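Local coordinates for protein putative ring-cleaving dioxygenase MhqO (Bacillus subtilis subsp. subtilis, PDB 3OAJ) that is a putative iron-dependent extradiol ring-cleaving dioxygenase that may contribute to the breakdown of aromatic compounds, at residues I109-E114 and H126-E131; E114-F119 and F186-S191. One frame throughout, in Å; residues are numbered along the deposited sequence. Where two conformers were deposited one is given.

Interaction 1: residues I109-E114 and H126-E131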
# COMPACT_ATOMS: atom_id res chain seq x y z
N ILE A 109 -12.12 -17.23 -0.58
CA ILE A 109 -12.27 -17.49 0.86
C ILE A 109 -13.33 -16.56 1.43
O ILE A 109 -13.63 -15.52 0.84
CB ILE A 109 -10.92 -17.33 1.63
CG1 ILE A 109 -10.46 -15.87 1.69
CG2 ILE A 109 -9.83 -18.21 1.03
CD1 ILE A 109 -10.86 -15.16 2.99
N GLU A 110 -13.89 -16.95 2.57
CA GLU A 110 -14.86 -16.11 3.25
C GLU A 110 -14.37 -15.82 4.65
O GLU A 110 -13.87 -16.72 5.32
CB GLU A 110 -16.23 -16.82 3.33
CG GLU A 110 -17.31 -16.00 4.04
CD GLU A 110 -18.73 -16.44 3.74
OE1 GLU A 110 -18.92 -17.43 3.00
OE2 GLU A 110 -19.67 -15.78 4.24
N ARG A 111 -14.49 -14.57 5.08
CA ARG A 111 -14.39 -14.26 6.51
C ARG A 111 -15.24 -13.04 6.84
O ARG A 111 -15.43 -12.17 6.00
CB ARG A 111 -12.93 -14.07 6.96
CG ARG A 111 -12.23 -12.87 6.36
CD ARG A 111 -10.76 -12.81 6.81
NE ARG A 111 -10.14 -11.56 6.39
CZ ARG A 111 -9.63 -11.31 5.19
NH1 ARG A 111 -9.62 -12.22 4.21
NH2 ARG A 111 -9.11 -10.11 4.97
N PHE A 112 -15.72 -12.99 8.08
CA PHE A 112 -16.59 -11.90 8.53
C PHE A 112 -17.76 -11.62 7.57
O PHE A 112 -18.14 -10.47 7.38
CB PHE A 112 -15.78 -10.63 8.82
CG PHE A 112 -14.80 -10.76 9.96
CD1 PHE A 112 -15.21 -10.59 11.29
CD2 PHE A 112 -13.46 -11.03 9.70
CE1 PHE A 112 -14.29 -10.70 12.34
CE2 PHE A 112 -12.54 -11.14 10.74
CZ PHE A 112 -12.96 -10.99 12.07
N GLY A 113 -18.31 -12.68 6.98
CA GLY A 113 -19.47 -12.58 6.10
C GLY A 113 -19.16 -12.02 4.73
O GLY A 113 -20.07 -11.76 3.94
N GLU A 114 -17.88 -11.82 4.44
CA GLU A 114 -17.47 -11.29 3.14
C GLU A 114 -16.70 -12.32 2.33
O GLU A 114 -15.93 -13.11 2.87
CB GLU A 114 -16.60 -10.03 3.29
CG GLU A 114 -17.30 -8.85 3.96
CD GLU A 114 -16.41 -7.63 4.06
OE1 GLU A 114 -15.29 -7.75 4.58
OE2 GLU A 114 -16.84 -6.55 3.63
N HIS A 126 1.01 -11.19 -1.55
CA HIS A 126 -0.35 -11.70 -1.42
C HIS A 126 -1.37 -10.56 -1.51
O HIS A 126 -1.29 -9.59 -0.73
CB HIS A 126 -0.60 -12.40 -0.07
CG HIS A 126 0.31 -13.57 0.21
ND1 HIS A 126 0.67 -14.50 -0.75
CD2 HIS A 126 0.85 -14.00 1.38
CE1 HIS A 126 1.43 -15.43 -0.19
NE2 HIS A 126 1.55 -15.15 1.10
N LEU A 127 -2.33 -10.70 -2.42
CA LEU A 127 -3.36 -9.69 -2.64
C LEU A 127 -4.73 -10.32 -2.48
O LEU A 127 -4.89 -11.55 -2.62
CB LEU A 127 -3.23 -9.12 -4.06
CG LEU A 127 -2.15 -8.08 -4.36
CD1 LEU A 127 -0.74 -8.59 -4.14
CD2 LEU A 127 -2.34 -7.55 -5.80
N GLU A 128 -5.74 -9.49 -2.27
CA GLU A 128 -7.11 -9.98 -2.28
C GLU A 128 -8.02 -8.87 -2.76
O GLU A 128 -7.68 -7.69 -2.63
CB GLU A 128 -7.56 -10.52 -0.91
CG GLU A 128 -7.58 -9.48 0.17
CD GLU A 128 -7.92 -9.98 1.57
OE1 GLU A 128 -7.92 -11.22 1.84
OE2 GLU A 128 -8.15 -9.09 2.41
N ILE A 129 -9.16 -9.27 -3.31
CA ILE A 129 -10.21 -8.34 -3.73
C ILE A 129 -11.50 -8.66 -2.99
O ILE A 129 -11.86 -9.83 -2.85
CB ILE A 129 -10.40 -8.37 -5.29
CG1 ILE A 129 -9.26 -7.61 -5.96
CG2 ILE A 129 -11.73 -7.76 -5.72
CD1 ILE A 129 -9.16 -7.86 -7.47
N VAL A 130 -12.17 -7.61 -2.51
CA VAL A 130 -13.45 -7.71 -1.81
C VAL A 130 -14.37 -6.63 -2.34
O VAL A 130 -13.89 -5.57 -2.74
CB VAL A 130 -13.26 -7.57 -0.28
CG1 VAL A 130 -12.68 -6.19 0.12
CG2 VAL A 130 -14.54 -7.89 0.48
N GLU A 131 -15.67 -6.91 -2.34
CA GLU A 131 -16.69 -5.96 -2.82
C GLU A 131 -17.25 -5.17 -1.65
O GLU A 131 -17.68 -5.78 -0.67
CB GLU A 131 -17.87 -6.70 -3.44
CG GLU A 131 -17.61 -7.42 -4.72
CD GLU A 131 -18.90 -7.96 -5.30
OE1 GLU A 131 -19.96 -7.75 -4.66
OE2 GLU A 131 -18.87 -8.56 -6.39
O HOH W 1 -18.59 -7.00 1.40

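Interaction 2: residues E114-F119 and F186-S191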
# COMPACT_ATOMS: atom_id res chain seq x y z
N GLU A 114 -17.88 -11.82 4.44
CA GLU A 114 -17.47 -11.29 3.14
C GLU A 114 -16.70 -12.32 2.33
O GLU A 114 -15.93 -13.11 2.87
CB GLU A 114 -16.60 -10.03 3.29
CG GLU A 114 -17.30 -8.85 3.96
CD GLU A 114 -16.41 -7.63 4.06
OE1 GLU A 114 -15.29 -7.75 4.58
OE2 GLU A 114 -16.84 -6.55 3.63
N GLN A 115 -16.90 -12.26 1.02
CA GLN A 115 -16.18 -13.14 0.11
C GLN A 115 -14.97 -12.43 -0.50
O GLN A 115 -15.05 -11.27 -0.92
CB GLN A 115 -17.11 -13.68 -0.98
CG GLN A 115 -18.11 -14.74 -0.46
CD GLN A 115 -19.08 -15.25 -1.54
OE1 GLN A 115 -19.01 -14.83 -2.71
NE2 GLN A 115 -19.99 -16.14 -1.15
N TYR A 116 -13.84 -13.13 -0.51
CA TYR A 116 -12.57 -12.59 -1.02
C TYR A 116 -12.03 -13.44 -2.14
O TYR A 116 -12.13 -14.66 -2.10
CB TYR A 116 -11.51 -12.54 0.08
CG TYR A 116 -11.83 -11.56 1.18
CD1 TYR A 116 -12.69 -11.91 2.22
CD2 TYR A 116 -11.26 -10.28 1.19
CE1 TYR A 116 -12.98 -11.02 3.24
CE2 TYR A 116 -11.56 -9.36 2.20
CZ TYR A 116 -12.42 -9.75 3.22
OH TYR A 116 -12.73 -8.85 4.22
N VAL A 117 -11.45 -12.78 -3.14
CA VAL A 117 -10.65 -13.44 -4.15
C VAL A 117 -9.19 -13.24 -3.75
O VAL A 117 -8.73 -12.09 -3.62
CB VAL A 117 -10.90 -12.84 -5.56
CG1 VAL A 117 -9.97 -13.46 -6.62
CG2 VAL A 117 -12.35 -13.06 -5.96
N GLU A 118 -8.47 -14.35 -3.54
CA GLU A 118 -7.06 -14.33 -3.14
C GLU A 118 -6.20 -14.66 -4.33
O GLU A 118 -6.46 -15.62 -5.04
CB GLU A 118 -6.80 -15.35 -2.02
CG GLU A 118 -7.71 -15.21 -0.81
CD GLU A 118 -7.38 -14.00 0.04
OE1 GLU A 118 -6.17 -13.70 0.24
OE2 GLU A 118 -8.33 -13.35 0.50
N PHE A 119 -5.13 -13.90 -4.53
CA PHE A 119 -4.17 -14.16 -5.60
C PHE A 119 -2.84 -13.48 -5.28
O PHE A 119 -2.78 -12.58 -4.44
CB PHE A 119 -4.71 -13.67 -6.95
CG PHE A 119 -5.08 -12.20 -6.97
CD1 PHE A 119 -6.25 -11.74 -6.36
CD2 PHE A 119 -4.26 -11.27 -7.60
CE1 PHE A 119 -6.62 -10.39 -6.38
CE2 PHE A 119 -4.60 -9.92 -7.64
CZ PHE A 119 -5.79 -9.47 -7.03
N PHE A 186 -8.55 -14.51 13.33
CA PHE A 186 -8.40 -13.07 13.13
C PHE A 186 -9.13 -12.22 14.16
O PHE A 186 -10.19 -12.60 14.65
CB PHE A 186 -8.94 -12.66 11.75
CG PHE A 186 -8.21 -13.31 10.61
CD1 PHE A 186 -6.92 -12.90 10.27
CD2 PHE A 186 -8.82 -14.32 9.87
CE1 PHE A 186 -6.23 -13.50 9.19
CE2 PHE A 186 -8.15 -14.92 8.81
CZ PHE A 186 -6.85 -14.51 8.47
N VAL A 187 -8.55 -11.07 14.48
CA VAL A 187 -9.32 -9.98 15.05
C VAL A 187 -9.38 -8.86 14.01
O VAL A 187 -8.38 -8.59 13.32
CB VAL A 187 -8.78 -9.50 16.44
CG1 VAL A 187 -7.34 -9.02 16.32
CG2 VAL A 187 -9.68 -8.43 17.05
N ARG A 188 -10.55 -8.25 13.88
CA ARG A 188 -10.79 -7.21 12.88
C ARG A 188 -10.99 -5.85 13.54
O ARG A 188 -11.72 -5.73 14.54
CB ARG A 188 -12.02 -7.54 12.03
CG ARG A 188 -12.42 -6.44 11.05
CD ARG A 188 -13.38 -6.97 9.99
NE ARG A 188 -12.65 -7.73 8.98
CZ ARG A 188 -13.11 -8.05 7.78
NH1 ARG A 188 -14.33 -7.68 7.42
NH2 ARG A 188 -12.34 -8.73 6.93
N TYR A 189 -10.35 -4.85 12.96
CA TYR A 189 -10.43 -3.47 13.34
C TYR A 189 -10.88 -2.59 12.19
O TYR A 189 -10.63 -2.89 11.09
CB TYR A 189 -9.06 -3.00 13.87
CG TYR A 189 -8.71 -3.58 15.21
CD1 TYR A 189 -9.27 -3.06 16.32
CD2 TYR A 189 -7.87 -4.64 15.37
CE1 TYR A 189 -9.04 -3.53 17.51
CE2 TYR A 189 -7.64 -5.14 16.64
CZ TYR A 189 -8.25 -4.55 17.69
OH TYR A 189 -8.08 -4.90 18.96
N ARG A 190 -11.57 -1.49 12.48
CA ARG A 190 -12.03 -0.57 11.45
C ARG A 190 -11.60 0.84 11.82
O ARG A 190 -11.81 1.28 12.96
CB ARG A 190 -13.56 -0.68 11.31
CG ARG A 190 -14.23 0.35 10.44
CD ARG A 190 -15.70 0.02 10.23
NE ARG A 190 -15.88 -0.99 9.19
CZ ARG A 190 -16.03 -0.71 7.90
NH1 ARG A 190 -16.05 0.57 7.50
NH2 ARG A 190 -16.19 -1.68 7.01
N SER A 191 -11.01 1.55 10.86
CA SER A 191 -10.71 2.98 11.04
C SER A 191 -11.89 3.79 10.54
O SER A 191 -12.81 3.23 9.95
CB SER A 191 -9.41 3.36 10.32
OG SER A 191 -9.51 3.16 8.93

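Interaction 1: residues I109-E114 and H126-E131
Arg111 lays the end of its guanidinium against the carboxylate of Glu128, closing a salt bridge across the middle strand of three in the first vicinal-oxygen-chelate (VOC) module. Strands 107-111 and 114-120 form a beta hairpin joined by a type I' turn from Arg111 to Glu114, and strand 126-131 pairs with the far side of strand 114-120. The salt bridge is bidentate and end-on: NH1 of Arg111 gives a bond of 3.1 Å to OE1 of Glu128, and NH2 of Arg111 one of 2.9 Å to OE2 of Glu128. The second is nearly straight (168°) and uses the syn lone pair of OE2; the two flat groups are almost coplanar, 22° apart. Both side chains turn CG between the backbone N and the carbonyl carbon, then run out extended from opposite directions to meet. Ser84 also bonds OE2 of Glu128, while Asp200 is a second acidic partner of NH2 of Arg111. Arg111 further makes cation-pi contacts with Tyr116 and Phe186. Nearer the turn, the CB and carboxylate of Glu114 lie over CG2 of Val130, and Arg132 forms a salt bridge with OE2 of Glu114. A water donates to that same OE2 of Glu114 at 2.9 Å and to the carbonyl O of Glu131 at 2.6 Å.

Interaction 2: residues E114-F119 and F186-S191
The curved mixed sheet built from both VOC modules brings its two arms round to face each other, and here strand 114-120 of the first module meets strand 186-190 of the second. The backbones stay well apart, with the CA atoms of Glu114 and Arg188 12.5 Å from each other, so long polar side chains do the bridging. Arg188 starts with CG anti to the backbone N (chi1 174°) and bends at chi3, which carries its guanidinium, edge first, to Glu114 and Tyr116. NH1 of Arg188 forms a salt bridge with OE1 of Glu114 at 3.0 Å, meeting the oxygen from above the carboxylate plane although OE1 lies close to the guanidinium plane. Alongside, NH2 of Arg188 donates to OH of Tyr116 over 2.7 Å, with an N-H...O angle of 153°. The phenol ring comes from the direction opposite to the arginine, and the ring and guanidinium planes are steeply inclined, 78° apart. A weak hydrogen bond of 2.8 Å from OH of Tyr116 to OE1 of Glu114 completes a small polar triangle. Behind it, Asp200 pairs with NE of Arg188, taking up the inner edge of the group and limiting its rotation. The hydroxyl of Tyr116 thus accepts a hydrogen bond from Arg188 and makes only a weak one to Glu114, bridging the two charged groups, and the surrounding arginines would probably favour an ionised Glu114 in this setting.

From the N terminus, segment 109-114 comes first and runs through its turn directly into 114-119, followed by 126-131 and, much later, 186-191. Interaction 1 closes a short loop of 11 residues within the first VOC module, whereas interaction 2 closes a loop of 66 residues and ties that module to the second. Because the segments alternate along the chain, the two contacts cross, and they share Glu114. Their centres lie 5 Å apart. They also meet where OE1 of Glu128 approaches OE2 of Glu118 at 2.6 Å, a separation consistent with a proton shared between the two carboxyl groups.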